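Long-range contacts in putative L-alanine-DL-glutamate epimerase (PDB 2OO6), which probably catalyses a racemisation or epimerisation, as a metal-binding member of the mandelate racemase/muconate lactonizing enzyme family: residues 116-121 against 366-371; 263-268 against 285-290; 290-295 against 316-321. All coordinates share one frame; numbering follows the deposited sequence.

Interaction 1: 116-121 against 366-371; sequences RDRVPV and ELIIPD
Val119 and Leu367 form the hydrogen-bonded pair in an antiparallel pairing that joins 118-121, at the start of the family's modified TIM barrel, to the late strand 366-368. Val119 N gives to Leu367 O at 2.9 Å and Leu367 N to Val119 O at 2.8 Å. Beyond the strand end, Ile369 N continues the pattern onto Asp117 O (3.2 Å), and water 1 donates to both Asp117 O and Ile369 O.

Apolar contacts lie on the face of Val119 and Leu367, against helix 323-335. Ile369 reaches back with its CD1 to sit 3.4 Å from Val119 CG2, closer than carbon atoms usually pack, and the two side chains cross at about a right angle. The same methyl lies against Arg116 O, a buried carbonyl without a polar partner in the model. Val121 CG1 rests on Leu367 CB.

Arg118, Pro120, Glu366 and Ile368 share the other face, where charged and apolar groups mix. Glu366 crosses Arg118 at about a right angle, laying OE1 3.5 Å from Arg118 CB, while OE2 faces the ring of Pro120. The charges stay apart: Arg118 NH1 is 4.7 Å from Glu366 OE1 and hydrogen-bonds Gln363 instead. The extended Arg118 chain runs alongside Ile368, whose CD1 lies over one guanidinium face, toward its rim. Water 2, in the guanidinium plane, accepts from Arg118 NH1 at 2.8 Å and donates to Glu366 OE1.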
loop_
_atom_site.group_PDB
_atom_site.type_symbol
_atom_site.label_atom_id
_atom_site.label_comp_id
_atom_site.label_asym_id
_atom_site.label_seq_id
_atom_site.Cartn_x
_atom_site.Cartn_y
_atom_site.Cartn_z
ATOM N N ARG A 116 34.630 18.873 8.271
ATOM C CA ARG A 116 35.836 18.062 8.126
ATOM C C ARG A 116 36.797 18.890 7.293
ATOM O O ARG A 116 36.352 19.754 6.541
ATOM C CB ARG A 116 35.529 16.714 7.432
ATOM C CG ARG A 116 34.860 16.846 6.052
ATOM C CD ARG A 116 34.537 15.471 5.402
ATOM N NE ARG A 116 33.539 14.708 6.162
ATOM C CZ ARG A 116 32.223 14.917 6.119
ATOM N NH1 ARG A 116 31.708 15.864 5.343
ATOM N NH2 ARG A 116 31.407 14.164 6.851
ATOM N N ASP A 117 38.097 18.617 7.440
ATOM C CA ASP A 117 39.184 19.364 6.776
ATOM C C ASP A 117 39.637 18.699 5.487
ATOM O O ASP A 117 40.263 19.342 4.642
ATOM C CB ASP A 117 40.422 19.407 7.692
ATOM C CG ASP A 117 40.259 20.369 8.867
ATOM O OD1 ASP A 117 39.446 21.321 8.783
ATOM O OD2 ASP A 117 40.952 20.169 9.884
ATOM N N ARG A 118 39.389 17.396 5.386
ATOM C CA ARG A 118 39.822 16.600 4.237
ATOM C C ARG A 118 38.707 15.667 3.831
ATOM O O ARG A 118 37.927 15.235 4.690
ATOM C CB ARG A 118 41.063 15.785 4.580
ATOM C CG ARG A 118 42.222 16.651 5.034
ATOM C CD ARG A 118 43.548 15.951 4.919
ATOM N NE ARG A 118 44.622 16.903 5.215
ATOM C CZ ARG A 118 45.911 16.590 5.298
ATOM N NH1 ARG A 118 46.323 15.335 5.113
ATOM N NH2 ARG A 118 46.793 17.543 5.564
ATOM N N VAL A 119 38.644 15.344 2.537
ATOM C CA VAL A 119 37.550 14.528 1.995
ATOM C C VAL A 119 38.117 13.288 1.282
ATOM O O VAL A 119 38.910 13.422 0.346
ATOM C CB VAL A 119 36.678 15.367 1.010
ATOM C CG1 VAL A 119 35.550 14.544 0.423
ATOM C CG2 VAL A 119 36.102 16.598 1.699
ATOM N N PRO A 120 37.750 12.068 1.739
ATOM C CA PRO A 120 38.212 10.905 0.964
ATOM C C PRO A 120 37.611 10.932 -0.440
ATOM O O PRO A 120 36.421 11.280 -0.615
ATOM C CB PRO A 120 37.679 9.714 1.755
ATOM C CG PRO A 120 37.548 10.262 3.191
ATOM C CD PRO A 120 37.001 11.658 2.943
ATOM N N VAL A 121 38.434 10.591 -1.424
ATOM C CA VAL A 121 37.969 10.572 -2.806
ATOM C C VAL A 121 38.033 9.192 -3.435
ATOM O O VAL A 121 38.679 8.270 -2.910
ATOM C CB VAL A 121 38.718 11.620 -3.680
ATOM C CG1 VAL A 121 38.453 13.055 -3.147
ATOM C CG2 VAL A 121 40.231 11.298 -3.776
ATOM N N GLU A 366 43.113 11.708 0.032
ATOM C CA GLU A 366 42.083 12.684 0.399
ATOM C C GLU A 366 42.325 14.041 -0.235
ATOM O O GLU A 366 43.476 14.432 -0.451
ATOM C CB GLU A 366 41.982 12.872 1.911
ATOM C CG GLU A 366 41.971 11.583 2.701
ATOM C CD GLU A 366 41.719 11.828 4.169
ATOM O OE1 GLU A 366 42.505 12.571 4.786
ATOM O OE2 GLU A 366 40.724 11.290 4.700
ATOM N N LEU A 367 41.221 14.747 -0.524
ATOM C CA LEU A 367 41.255 16.105 -1.014
ATOM C C LEU A 367 41.325 17.048 0.174
ATOM O O LEU A 367 40.558 16.945 1.135
ATOM C CB LEU A 367 40.023 16.418 -1.863
ATOM C CG LEU A 367 39.735 17.863 -2.302
ATOM C CD1 LEU A 367 40.814 18.352 -3.224
ATOM C CD2 LEU A 367 38.361 17.937 -3.022
ATOM N N ILE A 368 42.271 17.967 0.110
ATOM C CA ILE A 368 42.403 19.000 1.121
ATOM C C ILE A 368 41.462 20.141 0.754
ATOM O O ILE A 368 41.492 20.648 -0.372
ATOM C CB ILE A 368 43.857 19.498 1.212
ATOM C CG1 ILE A 368 44.759 18.310 1.552
ATOM C CG2 ILE A 368 43.974 20.625 2.252
ATOM C CD1 ILE A 368 46.229 18.586 1.441
ATOM N N ILE A 369 40.593 20.507 1.688
ATOM C CA ILE A 369 39.615 21.567 1.460
ATOM C C ILE A 369 40.318 22.911 1.643
ATOM O O ILE A 369 40.881 23.170 2.699
ATOM C CB ILE A 369 38.434 21.409 2.410
ATOM C CG1 ILE A 369 37.735 20.083 2.082
ATOM C CG2 ILE A 369 37.444 22.595 2.290
ATOM C CD1 ILE A 369 37.001 19.503 3.258
ATOM N N PRO A 370 40.303 23.760 0.602
ATOM C CA PRO A 370 40.972 25.066 0.700
ATOM C C PRO A 370 40.217 26.032 1.617
ATOM O O PRO A 370 39.063 25.785 1.969
ATOM C CB PRO A 370 40.941 25.581 -0.747
ATOM C CG PRO A 370 39.695 24.963 -1.310
ATOM C CD PRO A 370 39.669 23.567 -0.713
ATOM N N ASP A 371 40.874 27.124 2.006
ATOM C CA ASP A 371 40.199 28.121 2.826
ATOM C C ASP A 371 40.340 29.535 2.280
ATOM O O ASP A 371 40.489 30.474 3.049
ATOM C CB ASP A 371 40.648 28.034 4.276
ATOM C CG ASP A 371 42.105 28.368 4.447
ATOM O OD1 ASP A 371 42.790 28.616 3.417
ATOM O OD2 ASP A 371 42.572 28.371 5.611
HETATM O O HOH W 1 41.473 21.611 4.960
HETATM O O HOH W 2 44.996 13.113 4.046
HETATM O O HOH W 3 38.810 13.177 6.511
#

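Interaction 2: 263-268 against 285-290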
loop_
_atom_site.group_PDB
_atom_site.type_symbol
_atom_site.label_atom_id
_atom_site.label_comp_id
_atom_site.label_asym_id
_atom_site.label_seq_id
_atom_site.Cartn_x
_atom_site.Cartn_y
_atom_site.Cartn_z
ATOM N N HIS A 263 25.374 -6.221 -3.864
ATOM C CA HIS A 263 26.247 -5.053 -3.739
ATOM C C HIS A 263 25.491 -3.774 -3.392
ATOM O O HIS A 263 24.332 -3.634 -3.789
ATOM C CB HIS A 263 26.939 -4.787 -5.070
ATOM C CG HIS A 263 27.600 -5.986 -5.665
ATOM N ND1 HIS A 263 28.643 -6.642 -5.053
ATOM C CD2 HIS A 263 27.355 -6.656 -6.817
ATOM C CE1 HIS A 263 29.021 -7.660 -5.807
ATOM N NE2 HIS A 263 28.266 -7.683 -6.890
ATOM N N PRO A 264 26.160 -2.811 -2.709
ATOM C CA PRO A 264 25.534 -1.490 -2.509
ATOM C C PRO A 264 25.217 -0.887 -3.863
ATOM O O PRO A 264 26.013 -0.997 -4.813
ATOM C CB PRO A 264 26.618 -0.656 -1.796
ATOM C CG PRO A 264 27.546 -1.711 -1.168
ATOM C CD PRO A 264 27.524 -2.873 -2.139
ATOM N N ILE A 265 24.028 -0.326 -3.967
ATOM C CA ILE A 265 23.609 0.340 -5.188
ATOM C C ILE A 265 23.613 1.846 -5.003
ATOM O O ILE A 265 23.014 2.395 -4.039
ATOM C CB ILE A 265 22.170 -0.084 -5.647
ATOM C CG1 ILE A 265 22.094 -1.595 -5.967
ATOM C CG2 ILE A 265 21.730 0.767 -6.832
ATOM C CD1 ILE A 265 23.080 -2.102 -7.087
ATOM N N SER A 266 24.224 2.536 -5.969
ATOM C CA SER A 266 24.146 3.990 -6.024
ATOM C C SER A 266 23.422 4.467 -7.289
ATOM O O SER A 266 23.359 3.746 -8.294
ATOM C CB SER A 266 25.540 4.617 -5.983
ATOM O OG SER A 266 26.271 4.246 -7.140
ATOM N N SER A 267 22.863 5.678 -7.223
ATOM C CA SER A 267 22.133 6.276 -8.351
ATOM C C SER A 267 21.919 7.775 -8.110
ATOM O O SER A 267 22.367 8.324 -7.068
ATOM C CB SER A 267 20.749 5.582 -8.514
ATOM O OG SER A 267 20.172 5.814 -9.801
ATOM N N CYS A 268 21.247 8.422 -9.066
ATOM C CA CYS A 268 20.617 9.768 -8.883
ATOM C C CYS A 268 21.450 10.930 -9.425
ATOM O O CYS A 268 21.057 12.107 -9.287
ATOM C CB CYS A 268 20.250 10.056 -7.419
ATOM S SG CYS A 268 19.225 8.772 -6.601
ATOM N N ALA A 285 15.215 2.554 -3.146
ATOM C CA ALA A 285 15.869 2.252 -4.397
ATOM C C ALA A 285 17.392 2.257 -4.311
ATOM O O ALA A 285 18.033 1.620 -5.145
ATOM C CB ALA A 285 15.368 3.198 -5.560
ATOM N N VAL A 286 17.970 2.962 -3.319
ATOM C CA VAL A 286 19.435 3.165 -3.283
ATOM C C VAL A 286 20.091 3.005 -1.904
ATOM O O VAL A 286 19.544 3.414 -0.872
ATOM C CB VAL A 286 19.889 4.574 -3.840
ATOM C CG1 VAL A 286 19.463 4.802 -5.319
ATOM C CG2 VAL A 286 19.407 5.703 -2.966
ATOM N N ASP A 287 21.293 2.440 -1.901
ATOM C CA ASP A 287 22.170 2.545 -0.733
ATOM C C ASP A 287 22.796 3.947 -0.643
ATOM O O ASP A 287 22.901 4.513 0.438
ATOM C CB ASP A 287 23.292 1.523 -0.827
ATOM C CG ASP A 287 22.787 0.086 -0.708
ATOM O OD1 ASP A 287 22.759 -0.387 0.429
ATOM O OD2 ASP A 287 22.412 -0.538 -1.738
ATOM N N VAL A 288 23.207 4.501 -1.781
ATOM C CA VAL A 288 23.906 5.798 -1.809
ATOM C C VAL A 288 23.271 6.701 -2.852
ATOM O O VAL A 288 23.002 6.266 -3.972
ATOM C CB VAL A 288 25.420 5.630 -2.159
ATOM C CG1 VAL A 288 26.104 7.014 -2.272
ATOM C CG2 VAL A 288 26.139 4.710 -1.117
ATOM N N ALA A 289 23.069 7.965 -2.499
ATOM C CA ALA A 289 22.502 8.923 -3.454
ATOM C C ALA A 289 23.597 9.823 -4.011
ATOM O O ALA A 289 24.291 10.491 -3.255
ATOM C CB ALA A 289 21.434 9.739 -2.793
ATOM N N ILE A 290 23.774 9.822 -5.327
ATOM C CA ILE A 290 24.698 10.764 -5.957
ATOM C C ILE A 290 24.001 12.089 -6.237
ATOM O O ILE A 290 22.920 12.120 -6.845
ATOM C CB ILE A 290 25.242 10.244 -7.312
ATOM C CG1 ILE A 290 25.699 8.767 -7.229
ATOM C CG2 ILE A 290 26.361 11.174 -7.845
ATOM C CD1 ILE A 290 26.799 8.499 -6.264
HETATM O O HOH W 4 22.617 -3.257 -1.503
#
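Ile265 and Asp287 open the pairing of two parallel barrel strands, 265-267 and 288-290, the ends of a beta-alpha-beta unit whose connection is helix 273-282. Among the backbone bonds, Ile265 O takes Val288 N at 3.1 Å and, weakly, Asp287 N. Further on, Ser267 N reaches Val288 O only weakly, whereas Ile290 N meets Ser267 O at 2.7 Å.

A carboxylate adds a side-chain bond just ahead of strand 288-290. With CG beside its own backbone N (chi1 -67°), Asp287 swings OD2 under Ile265 N, which donates at 2.8 Å in an almost straight bond (174°) from above the carboxylate plane. Arg258 forms a salt bridge to this oxygen, so an amide and a guanidinium both hold it, and Leu230 of a neighbouring subunit packs on Asp287.

Carbon contacts fall on both faces. Val286 CG1 presses on Ser267 CB at 3.5 Å, on the side covered by Leu254 of helix 251-259, and Ser267 OG bonds Ile246 O. Ser266 and Val288 meet on the other face, beside Glu245, a magnesium ligand; there Ile290 CD1 comes to 4.1 Å from Ser266 CB.

Interaction 3: 290-295 against 316-321; sequences IVDTIW and APHNFY
Val291 N donates to Ala316 O at 2.9 Å, the shorter of the two hydrogen bonds between the segments. Ile290 CA adds a CH...O contact to the same oxygen at 3.2 Å. This is parallel pairing of consecutive barrel strands, 288-291 and 314-317, in the TIM-barrel domain. The next step repeats it the other way round, His318 N giving to Val291 O (3.0 Å).

Past the strand ends, Asp292 and His318 face each other. Those are the strand-end positions that hold the aspartate-histidine pair in mandelate racemase itself. Here, however, the nearest ring atom is a carbon: Asp292 OD2 lies at the edge of the imidazole, near its plane, 3.0 Å from His318 CD2, with carboxylate and ring almost perpendicular (86°). A chi1 of -176° brings the His318 ring up against Asp292, and the bond from ND1 to Glu343 helps hold its rotation. Ile290 CG2 touches His318 CB, and Glu269, a magnesium ligand, is close by.

Tyr321 is modelled in two conformers, so its contacts are less certain; in one of them, Ile294 CG2 lies at the edge of the phenol ring, 4.1 Å from Tyr321 CE1. Pro78 of a neighbouring subunit packs on Trp295. The other carboxylate oxygen of Asp292, OD1, works as an N-cap, accepting from Trp295 N of helix 293-296 at 2.8 Å, while OD2 hangs over one face of the indole, toward its rim.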
loop_
_atom_site.group_PDB
_atom_site.type_symbol
_atom_site.label_atom_id
_atom_site.label_comp_id
_atom_site.label_asym_id
_atom_site.label_seq_id
_atom_site.Cartn_x
_atom_site.Cartn_y
_atom_site.Cartn_z
ATOM N N ILE A 290 23.774 9.822 -5.327
ATOM C CA ILE A 290 24.698 10.764 -5.957
ATOM C C ILE A 290 24.001 12.089 -6.237
ATOM O O ILE A 290 22.920 12.120 -6.845
ATOM C CB ILE A 290 25.242 10.244 -7.312
ATOM C CG1 ILE A 290 25.699 8.767 -7.229
ATOM C CG2 ILE A 290 26.361 11.174 -7.845
ATOM C CD1 ILE A 290 26.799 8.499 -6.264
ATOM N N VAL A 291 24.646 13.185 -5.855
ATOM C CA VAL A 291 24.067 14.516 -6.029
ATOM C C VAL A 291 24.945 15.363 -6.926
ATOM O O VAL A 291 26.125 15.653 -6.599
ATOM C CB VAL A 291 23.884 15.241 -4.685
ATOM C CG1 VAL A 291 23.254 16.626 -4.916
ATOM C CG2 VAL A 291 22.978 14.401 -3.734
ATOM N N ASP A 292 24.373 15.819 -8.024
ATOM C CA ASP A 292 25.167 16.631 -8.920
ATOM C C ASP A 292 24.934 18.080 -8.537
ATOM O O ASP A 292 23.911 18.666 -8.889
ATOM C CB ASP A 292 24.810 16.364 -10.400
ATOM C CG ASP A 292 25.766 17.080 -11.339
ATOM O OD1 ASP A 292 26.225 18.220 -10.978
ATOM O OD2 ASP A 292 26.083 16.531 -12.405
ATOM N N THR A 293 25.867 18.641 -7.784
ATOM C CA THR A 293 25.726 20.005 -7.278
ATOM C C THR A 293 26.031 21.059 -8.341
ATOM O O THR A 293 25.656 22.225 -8.192
ATOM C CB THR A 293 26.644 20.286 -6.051
ATOM O OG1 THR A 293 27.989 20.435 -6.494
ATOM C CG2 THR A 293 26.573 19.160 -4.993
ATOM N N ILE A 294 26.742 20.653 -9.391
ATOM C CA ILE A 294 26.991 21.543 -10.529
ATOM C C ILE A 294 25.672 21.773 -11.276
ATOM O O ILE A 294 25.361 22.895 -11.690
ATOM C CB ILE A 294 28.022 20.914 -11.503
ATOM C CG1 ILE A 294 29.317 20.547 -10.762
ATOM C CG2 ILE A 294 28.237 21.804 -12.755
ATOM C CD1 ILE A 294 29.937 21.670 -9.889
ATOM N N TRP A 295 24.924 20.693 -11.477
ATOM C CA TRP A 295 23.615 20.775 -12.096
ATOM C C TRP A 295 22.563 21.459 -11.208
ATOM O O TRP A 295 21.753 22.295 -11.677
ATOM C CB TRP A 295 23.168 19.350 -12.412
ATOM C CG TRP A 295 23.699 18.824 -13.706
ATOM C CD1 TRP A 295 24.823 19.245 -14.394
ATOM C CD2 TRP A 295 23.136 17.760 -14.468
ATOM N NE1 TRP A 295 24.974 18.498 -15.539
ATOM C CE2 TRP A 295 23.950 17.584 -15.605
ATOM C CE3 TRP A 295 22.022 16.927 -14.287
ATOM C CZ2 TRP A 295 23.663 16.625 -16.581
ATOM C CZ3 TRP A 295 21.740 15.978 -15.250
ATOM C CH2 TRP A 295 22.553 15.833 -16.374
ATOM N N ALA A 316 26.999 11.308 -2.303
ATOM C CA ALA A 316 28.293 11.530 -2.929
ATOM C C ALA A 316 28.157 12.550 -4.070
ATOM O O ALA A 316 27.311 12.391 -4.928
ATOM C CB ALA A 316 28.846 10.228 -3.453
ATOM N N PRO A 317 28.972 13.619 -4.071
ATOM C CA PRO A 317 28.828 14.534 -5.216
ATOM C C PRO A 317 29.306 13.924 -6.523
ATOM O O PRO A 317 30.167 13.017 -6.529
ATOM C CB PRO A 317 29.688 15.745 -4.830
ATOM C CG PRO A 317 30.602 15.254 -3.795
ATOM C CD PRO A 317 29.964 14.082 -3.096
ATOM N N HIS A 318 28.690 14.386 -7.608
ATOM C CA HIS A 318 29.104 14.069 -8.961
ATOM C C HIS A 318 30.077 15.159 -9.419
ATOM O O HIS A 318 29.727 16.343 -9.491
ATOM C CB HIS A 318 27.879 14.035 -9.861
ATOM C CG HIS A 318 28.161 13.629 -11.270
ATOM N ND1 HIS A 318 29.171 12.748 -11.610
ATOM C CD2 HIS A 318 27.511 13.923 -12.424
ATOM C CE1 HIS A 318 29.151 12.543 -12.917
ATOM N NE2 HIS A 318 28.155 13.242 -13.433
ATOM N N ASN A 319 31.301 14.748 -9.724
ATOM C CA ASN A 319 32.384 15.687 -10.020
ATOM C C ASN A 319 33.227 15.154 -11.162
ATOM O O ASN A 319 34.142 14.361 -10.915
ATOM C CB ASN A 319 33.268 15.816 -8.777
ATOM C CG ASN A 319 34.412 16.793 -8.973
ATOM O OD1 ASN A 319 34.244 17.836 -9.612
ATOM N ND2 ASN A 319 35.575 16.462 -8.433
ATOM N N PHE A 320 32.914 15.525 -12.398
ATOM C CA PHE A 320 33.731 15.026 -13.510
ATOM C C PHE A 320 34.005 16.077 -14.592
ATOM O O PHE A 320 34.089 15.769 -15.781
ATOM C CB PHE A 320 33.220 13.665 -14.049
ATOM C CG PHE A 320 32.177 13.754 -15.144
ATOM C CD1 PHE A 320 32.352 13.028 -16.326
ATOM C CD2 PHE A 320 31.033 14.538 -15.000
ATOM C CE1 PHE A 320 31.396 13.075 -17.353
ATOM C CE2 PHE A 320 30.059 14.587 -16.033
ATOM C CZ PHE A 320 30.249 13.859 -17.204
ATOM N N TYR A 321 34.200 17.308 -14.126
ATOM C CA TYR A 321 34.580 18.411 -15.039
ATOM C C TYR A 321 35.919 19.009 -14.601
ATOM O O TYR A 321 36.825 18.254 -14.231
ATOM C CB TYR A 321 33.491 19.493 -15.207
ATOM C CG TYR A 321 32.111 18.978 -15.591
ATOM C CD1 TYR A 321 30.984 19.343 -14.845
ATOM C CD2 TYR A 321 31.928 18.138 -16.690
ATOM C CE1 TYR A 321 29.708 18.878 -15.174
ATOM C CE2 TYR A 321 30.654 17.653 -17.024
ATOM C CZ TYR A 321 29.552 18.028 -16.262
ATOM O OH TYR A 321 28.287 17.567 -16.589
HETATM O O HOH W 5 25.600 18.707 -18.419
#

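How the interactions relate
Interactions 2 and 3 are successive seams of one barrel wall, with strand 288-291 in common: it has 265-267 on one flank and 314-317 on the other. They share Ile290, their centres 14 Å apart. Along the chain interaction 2 comes first, and both fall between the two segments of interaction 1, whose closest ends are 245 residues apart. Interaction 1 lies where 118-123, beside and parallel to 342-344, meets 366-368; its centre is 16 Å from interaction 3 and 23 Å from interaction 2. Helix 323-335 packs against interactions 1 and 3. Interactions 2 and 3 lie beside the magnesium ligands Glu245 and Glu269, while interaction 1 ties the chain's late strand to the barrel's beginning.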